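Local coordinates for glutathione s-transferase I (Zea mays, PDB 1AXD), which conjugates glutathione to electrophilic compounds as a glutathione transferase and takes part in detoxifying herbicides in maize, at residues 16-26 / 68-79. Residues are numbered along the deposited sequence; the frame is centred on the assembly and turned at random.
Sequences RCATALEEAGS and RAICKYAARKNK
Arg-16 meets Arg-68 because its CG stands anti to the backbone N (chi1 -175°) and its chain then bends at chi3. Arg-68 comes up with a chain extended from CG to NE. The two guanidinium groups stack, centres 4.0 Å apart and planes at 22°. NH2 of Arg-68 lies over one face of the Arg-16 guanidinium, off-centre. The like charges are probably offset by Glu-101, which forms a salt bridge with Arg-68 NH2. Replacing Arg-16 by an alanine would probably leave that face of Arg-68 without its stacking partner, although Glu-101 would still hold NH2.

Apolar side chains and two cysteines fill the middle. Cys-17 SG rests 4.0 Å from Ile-70 CB. Cys-71 SG lies near the backbone of Arg-16 and Cys-17, while its CB touches Ala-20 CB. Leu-21 CD2 reaches Ala-74 CB at 3.4 Å.

At the C-terminal ends, Ser-26 OG donates to Asn-78 OD1 at 2.7 Å, from 25° out of the carbonyl plane. Ala-24 packs against Asn-78 and Lys-79. Lys-79 NZ forms a salt bridge with Glu-23 OE2, 3.4 Å away, with a weak hydrogen bond. Glu-23 OE1 hydrogen-bonds to Ser-201, and OE2 has a second salt bridge, to Arg-199.

The helix axes approach to 8.7 Å and run nearly parallel. Cys-17 and Leu-21 also touch strand 3-6. This is the parallel helix pair that packs on the sheet of the thioredoxin-like N-terminal domain of glutathione transferases.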
loop_
_atom_site.group_PDB
_atom_site.type_symbol
_atom_site.label_atom_id
_atom_site.label_comp_id
_atom_site.label_asym_id
_atom_site.label_seq_id
_atom_site.Cartn_x
_atom_site.Cartn_y
_atom_site.Cartn_z
ATOM N N ARG A 16 5.913 11.036 7.217
ATOM C CA ARG A 16 6.044 10.586 5.833
ATOM C C ARG A 16 5.323 11.665 5.014
ATOM O O ARG A 16 5.828 12.085 3.991
ATOM C CB ARG A 16 5.381 9.209 5.637
ATOM C CG ARG A 16 5.591 8.612 4.249
ATOM C CD ARG A 16 5.129 7.169 4.137
ATOM N NE ARG A 16 5.828 6.257 5.047
ATOM C CZ ARG A 16 5.228 5.561 6.011
ATOM N NH1 ARG A 16 3.924 5.670 6.201
ATOM N NH2 ARG A 16 5.924 4.739 6.776
ATOM N N CYS A 17 4.191 12.148 5.526
ATOM C CA CYS A 17 3.400 13.192 4.890
ATOM C C CYS A 17 4.139 14.489 4.931
ATOM O O CYS A 17 4.100 15.220 3.955
ATOM C CB CYS A 17 2.072 13.377 5.626
ATOM S SG CYS A 17 1.061 11.914 5.732
ATOM N N ALA A 18 4.768 14.806 6.066
ATOM C CA ALA A 18 5.519 16.054 6.206
ATOM C C ALA A 18 6.638 16.110 5.235
ATOM O O ALA A 18 6.921 17.176 4.728
ATOM C CB ALA A 18 6.017 16.229 7.649
ATOM N N THR A 19 7.244 14.969 4.918
ATOM C CA THR A 19 8.346 14.930 3.963
ATOM C C THR A 19 7.896 15.372 2.591
ATOM O O THR A 19 8.553 16.197 1.983
ATOM C CB THR A 19 8.917 13.514 3.819
ATOM O OG1 THR A 19 9.190 12.978 5.113
ATOM C CG2 THR A 19 10.224 13.541 2.991
ATOM N N ALA A 20 6.794 14.812 2.101
ATOM C CA ALA A 20 6.278 15.152 0.780
ATOM C C ALA A 20 5.754 16.572 0.712
ATOM O O ALA A 20 5.940 17.233 -0.302
ATOM C CB ALA A 20 5.204 14.130 0.362
ATOM N N LEU A 21 5.126 17.044 1.783
ATOM C CA LEU A 21 4.581 18.387 1.805
ATOM C C LEU A 21 5.699 19.370 1.757
ATOM O O LEU A 21 5.607 20.353 1.038
ATOM C CB LEU A 21 3.720 18.565 3.051
ATOM C CG LEU A 21 2.390 17.779 3.029
ATOM C CD1 LEU A 21 1.846 17.545 4.452
ATOM C CD2 LEU A 21 1.344 18.515 2.187
ATOM N N GLU A 22 6.782 19.078 2.469
ATOM C CA GLU A 22 7.956 19.945 2.494
ATOM C C GLU A 22 8.643 19.993 1.150
ATOM O O GLU A 22 9.157 21.033 0.776
ATOM C CB GLU A 22 8.958 19.458 3.548
ATOM C CG GLU A 22 8.527 19.662 4.997
ATOM C CD GLU A 22 8.430 21.128 5.401
ATOM O OE1 GLU A 22 9.037 21.978 4.722
ATOM O OE2 GLU A 22 7.762 21.437 6.411
ATOM N N GLU A 23 8.667 18.871 0.443
ATOM C CA GLU A 23 9.317 18.769 -0.856
ATOM C C GLU A 23 8.492 19.407 -1.963
ATOM O O GLU A 23 9.055 20.021 -2.857
ATOM C CB GLU A 23 9.600 17.294 -1.162
ATOM C CG GLU A 23 10.443 17.040 -2.397
ATOM C CD GLU A 23 11.887 17.517 -2.268
ATOM O OE1 GLU A 23 12.554 17.187 -1.262
ATOM O OE2 GLU A 23 12.364 18.205 -3.193
ATOM N N ALA A 24 7.174 19.253 -1.914
ATOM C CA ALA A 24 6.308 19.843 -2.931
ATOM C C ALA A 24 6.197 21.317 -2.695
ATOM O O ALA A 24 5.721 22.027 -3.563
ATOM C CB ALA A 24 4.911 19.167 -2.913
ATOM N N GLY A 25 6.634 21.769 -1.522
ATOM C CA GLY A 25 6.562 23.177 -1.190
ATOM C C GLY A 25 5.131 23.588 -0.915
ATOM O O GLY A 25 4.669 24.596 -1.425
ATOM N N SER A 26 4.440 22.796 -0.098
ATOM C CA SER A 26 3.049 23.057 0.255
ATOM C C SER A 26 2.878 23.955 1.447
ATOM O O SER A 26 3.772 24.035 2.286
ATOM C CB SER A 26 2.327 21.742 0.525
ATOM O OG SER A 26 2.415 20.885 -0.588
ATOM N N ARG A 68 0.229 7.452 2.639
ATOM C CA ARG A 68 0.641 7.439 1.244
ATOM C C ARG A 68 -0.339 8.099 0.312
ATOM O O ARG A 68 0.079 8.658 -0.689
ATOM C CB ARG A 68 1.012 6.031 0.811
ATOM C CG ARG A 68 2.182 5.499 1.629
ATOM C CD ARG A 68 2.344 3.989 1.551
ATOM N NE ARG A 68 3.329 3.504 2.516
ATOM C CZ ARG A 68 3.050 3.130 3.763
ATOM N NH1 ARG A 68 1.807 3.176 4.206
ATOM N NH2 ARG A 68 4.021 2.707 4.570
ATOM N N ALA A 69 -1.625 8.098 0.650
ATOM C CA ALA A 69 -2.611 8.767 -0.193
ATOM C C ALA A 69 -2.394 10.259 -0.049
ATOM O O ALA A 69 -2.381 10.953 -1.050
ATOM C CB ALA A 69 -4.033 8.373 0.207
ATOM N N ILE A 70 -2.183 10.735 1.178
ATOM C CA ILE A 70 -1.939 12.158 1.444
ATOM C C ILE A 70 -0.704 12.650 0.734
ATOM O O ILE A 70 -0.651 13.806 0.351
ATOM C CB ILE A 70 -1.771 12.420 2.956
ATOM C CG1 ILE A 70 -3.080 12.095 3.692
ATOM C CG2 ILE A 70 -1.336 13.883 3.203
ATOM C CD1 ILE A 70 -2.956 12.082 5.188
ATOM N N CYS A 71 0.276 11.767 0.566
ATOM C CA CYS A 71 1.526 12.079 -0.108
ATOM C C CYS A 71 1.306 12.284 -1.585
ATOM O O CYS A 71 1.740 13.286 -2.109
ATOM C CB CYS A 71 2.560 10.959 0.125
ATOM S SG CYS A 71 3.048 10.621 1.865
ATOM N N LYS A 72 0.626 11.369 -2.262
ATOM C CA LYS A 72 0.396 11.533 -3.691
ATOM C C LYS A 72 -0.363 12.795 -3.957
ATOM O O LYS A 72 -0.129 13.426 -4.962
ATOM C CB LYS A 72 -0.355 10.340 -4.279
ATOM C CG LYS A 72 0.333 9.012 -4.086
ATOM C CD LYS A 72 -0.368 7.907 -4.863
ATOM C CE LYS A 72 0.143 6.506 -4.472
ATOM N NZ LYS A 72 -0.177 6.106 -3.059
ATOM N N TYR A 73 -1.267 13.177 -3.069
ATOM C CA TYR A 73 -2.031 14.402 -3.250
ATOM C C TYR A 73 -1.180 15.649 -3.166
ATOM O O TYR A 73 -1.358 16.544 -3.971
ATOM C CB TYR A 73 -3.137 14.483 -2.212
ATOM C CG TYR A 73 -3.931 15.763 -2.265
ATOM C CD1 TYR A 73 -4.927 15.946 -3.214
ATOM C CD2 TYR A 73 -3.727 16.768 -1.325
ATOM C CE1 TYR A 73 -5.702 17.081 -3.220
ATOM C CE2 TYR A 73 -4.503 17.910 -1.324
ATOM C CZ TYR A 73 -5.488 18.057 -2.272
ATOM O OH TYR A 73 -6.303 19.156 -2.242
ATOM N N ALA A 74 -0.298 15.742 -2.184
ATOM C CA ALA A 74 0.537 16.924 -2.061
ATOM C C ALA A 74 1.411 17.107 -3.279
ATOM O O ALA A 74 1.696 18.237 -3.654
ATOM C CB ALA A 74 1.368 16.830 -0.796
ATOM N N ALA A 75 1.857 16.012 -3.886
ATOM C CA ALA A 75 2.697 16.101 -5.076
ATOM C C ALA A 75 1.816 16.416 -6.242
ATOM O O ALA A 75 2.084 17.346 -6.971
ATOM C CB ALA A 75 3.460 14.788 -5.286
ATOM N N ARG A 76 0.735 15.673 -6.367
ATOM C CA ARG A 76 -0.243 15.835 -7.428
ATOM C C ARG A 76 -0.750 17.289 -7.507
ATOM O O ARG A 76 -1.063 17.758 -8.591
ATOM C CB ARG A 76 -1.400 14.876 -7.124
ATOM C CG ARG A 76 -2.344 14.558 -8.257
ATOM C CD ARG A 76 -3.586 13.842 -7.708
ATOM N NE ARG A 76 -3.333 12.449 -7.344
ATOM C CZ ARG A 76 -3.095 11.493 -8.234
ATOM N NH1 ARG A 76 -3.069 11.786 -9.529
ATOM N NH2 ARG A 76 -2.915 10.241 -7.837
ATOM N N LYS A 77 -0.800 17.975 -6.366
ATOM C CA LYS A 77 -1.278 19.355 -6.267
ATOM C C LYS A 77 -0.205 20.439 -6.341
ATOM O O LYS A 77 -0.496 21.526 -6.804
ATOM C CB LYS A 77 -2.066 19.506 -4.961
ATOM C CG LYS A 77 -2.391 20.931 -4.535
ATOM C CD LYS A 77 -2.829 20.971 -3.069
ATOM C CE LYS A 77 -3.088 22.393 -2.568
ATOM N NZ LYS A 77 -4.297 23.028 -3.171
ATOM N N ASN A 78 1.008 20.164 -5.861
ATOM C CA ASN A 78 2.081 21.163 -5.861
ATOM C C ASN A 78 3.319 20.833 -6.634
ATOM O O ASN A 78 3.936 21.739 -7.155
ATOM C CB ASN A 78 2.477 21.521 -4.424
ATOM C CG ASN A 78 1.449 22.391 -3.725
ATOM O OD1 ASN A 78 1.514 22.582 -2.526
ATOM N ND2 ASN A 78 0.496 22.921 -4.476
ATOM N N LYS A 79 3.713 19.565 -6.688
ATOM C CA LYS A 79 4.913 19.171 -7.416
ATOM C C LYS A 79 4.701 17.819 -8.037
ATOM O O LYS A 79 5.299 16.853 -7.609
ATOM C CB LYS A 79 6.119 19.145 -6.476
ATOM C CG LYS A 79 7.447 19.452 -7.163
ATOM C CD LYS A 79 8.626 19.343 -6.215
ATOM C CE LYS A 79 9.926 19.613 -6.957
ATOM N NZ LYS A 79 11.121 19.110 -6.213
#